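Local atomic coordinates of tautomerase (PDB entry 6VVR), a protein that belongs to the tautomerase superfamily, built on a beta-alpha-beta unit that occurs twice in this chain, and assembles here as a trimer. Residues Leu23-Ala26 with Val27-Ile31. Sequence-based numbering, arbitrary orientation.
Sequences LSDA and VVQSI
Ser30 turns back onto the carbonyl of Ala26, one helical turn earlier, and grips it twice. Its hydroxyl OG donates to Ala26 O at 2.9 Å, while its backbone N reaches Ala26 O at 3.0 Å, the two donors arriving from opposite faces of the carbonyl plane. Serine suits this place because its short side chain, with OG between the backbone N and the carbonyl carbon (chi1 69°), can fold its hydroxyl back and donate its proton to the helix's own backbone.

The same i to i+4 pattern runs through the preceding residues: Val27 N to Leu23 O (3.0 Å), Val28 N to Ser24 O (3.1 Å) and Gln29 N to Asp25 O (2.8 Å). Val27 N also makes a weak i to i+3 bond to Ser24 O.

Van der Waals contacts of methyl groups with carbonyl oxygens follow the same spacing. Methyl CG2 of Val27 rests 3.3 Å from Leu23 O, and CG2 of Val28 similarly lies against Ser24 O; each is the branch beside its own backbone N.

On the exposed face, two polar side chains suited to water, Asp25 and Gln29, cross at an angle without bonding: OD2 of Asp25 lies 3.9 Å from CG of Gln29, and the carboxylate and amide planes differ by 31°.

Leucine and valine suit the buried face, where Leu23 meets Val5 and Val27 meets Leu3 of strand 2-8, and Leu23 also packs on Leu83 and Val87 of helix 73-91. Ser24, whose small side chain suits a buried position, packs on Ile51 of a second subunit. The arrangement is that of an amphipathic helix, the connecting helix in the beta-alpha-beta unit of the tautomerase fold.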
loop_
_atom_site.group_PDB
_atom_site.type_symbol
_atom_site.label_atom_id
_atom_site.label_comp_id
_atom_site.label_asym_id
_atom_site.label_seq_id
_atom_site.Cartn_x
_atom_site.Cartn_y
_atom_site.Cartn_z
ATOM N N LEU A 23 12.096 13.149 -4.634
ATOM C CA LEU A 23 11.271 12.722 -3.510
ATOM C C LEU A 23 12.130 12.461 -2.284
ATOM O O LEU A 23 11.785 12.879 -1.172
ATOM C CB LEU A 23 10.485 11.472 -3.887
ATOM C CG LEU A 23 9.396 11.670 -4.942
ATOM C CD1 LEU A 23 8.790 10.324 -5.237
ATOM C CD2 LEU A 23 8.327 12.636 -4.455
ATOM N N SER A 24 13.270 11.791 -2.475
ATOM C CA SER A 24 14.142 11.499 -1.343
ATOM C C SER A 24 14.631 12.792 -0.699
ATOM O O SER A 24 14.518 12.977 0.519
ATOM C CB SER A 24 15.313 10.628 -1.801
ATOM O OG SER A 24 16.273 10.477 -0.762
ATOM N N ASP A 25 15.139 13.722 -1.510
ATOM C CA ASP A 25 15.558 15.018 -0.971
ATOM C C ASP A 25 14.403 15.764 -0.314
ATOM O O ASP A 25 14.594 16.457 0.689
ATOM C CB ASP A 25 16.167 15.887 -2.069
ATOM C CG ASP A 25 17.004 17.012 -1.511
ATOM O OD1 ASP A 25 17.853 16.762 -0.616
ATOM O OD2 ASP A 25 16.789 18.169 -1.929
ATOM N N ALA A 26 13.192 15.636 -0.857
ATOM C CA ALA A 26 12.056 16.327 -0.254
ATOM C C ALA A 26 11.778 15.791 1.139
ATOM O O ALA A 26 11.394 16.549 2.038
ATOM C CB ALA A 26 10.814 16.196 -1.140
ATOM N N VAL A 27 11.983 14.486 1.349
ATOM C CA VAL A 27 11.795 13.920 2.683
ATOM C C VAL A 27 12.841 14.472 3.639
ATOM O O VAL A 27 12.529 14.906 4.752
ATOM C CB VAL A 27 11.847 12.384 2.641
ATOM C CG1 VAL A 27 11.721 11.832 4.056
ATOM C CG2 VAL A 27 10.748 11.830 1.745
ATOM N N VAL A 28 14.103 14.444 3.217
ATOM C CA VAL A 28 15.189 14.934 4.059
ATOM C C VAL A 28 14.975 16.402 4.410
ATOM O O VAL A 28 15.080 16.797 5.574
ATOM C CB VAL A 28 16.539 14.701 3.351
ATOM C CG1 VAL A 28 17.684 15.363 4.125
ATOM C CG2 VAL A 28 16.785 13.201 3.171
ATOM N N GLN A 29 14.650 17.231 3.416
ATOM C CA GLN A 29 14.585 18.669 3.672
ATOM C C GLN A 29 13.384 19.030 4.534
ATOM O O GLN A 29 13.486 19.882 5.427
ATOM C CB GLN A 29 14.553 19.444 2.351
ATOM C CG GLN A 29 15.893 19.483 1.604
ATOM C CD GLN A 29 17.081 19.784 2.517
ATOM O OE1 GLN A 29 17.960 18.943 2.703
ATOM N NE2 GLN A 29 17.111 20.987 3.083
ATOM N N SER A 30 12.240 18.379 4.305
ATOM C CA SER A 30 11.014 18.839 4.942
ATOM C C SER A 30 10.909 18.399 6.396
ATOM O O SER A 30 10.427 19.173 7.230
ATOM C CB SER A 30 9.793 18.365 4.148
ATOM O OG SER A 30 9.628 16.966 4.251
ATOM N N ILE A 31 11.343 17.186 6.741
ATOM C CA ILE A 31 11.200 16.697 8.108
ATOM C C ILE A 31 12.527 16.324 8.760
ATOM O O ILE A 31 12.532 15.882 9.912
ATOM C CB ILE A 31 10.218 15.511 8.183
ATOM C CG1 ILE A 31 10.842 14.248 7.590
ATOM C CG2 ILE A 31 8.907 15.861 7.473
ATOM C CD1 ILE A 31 10.020 12.990 7.830
#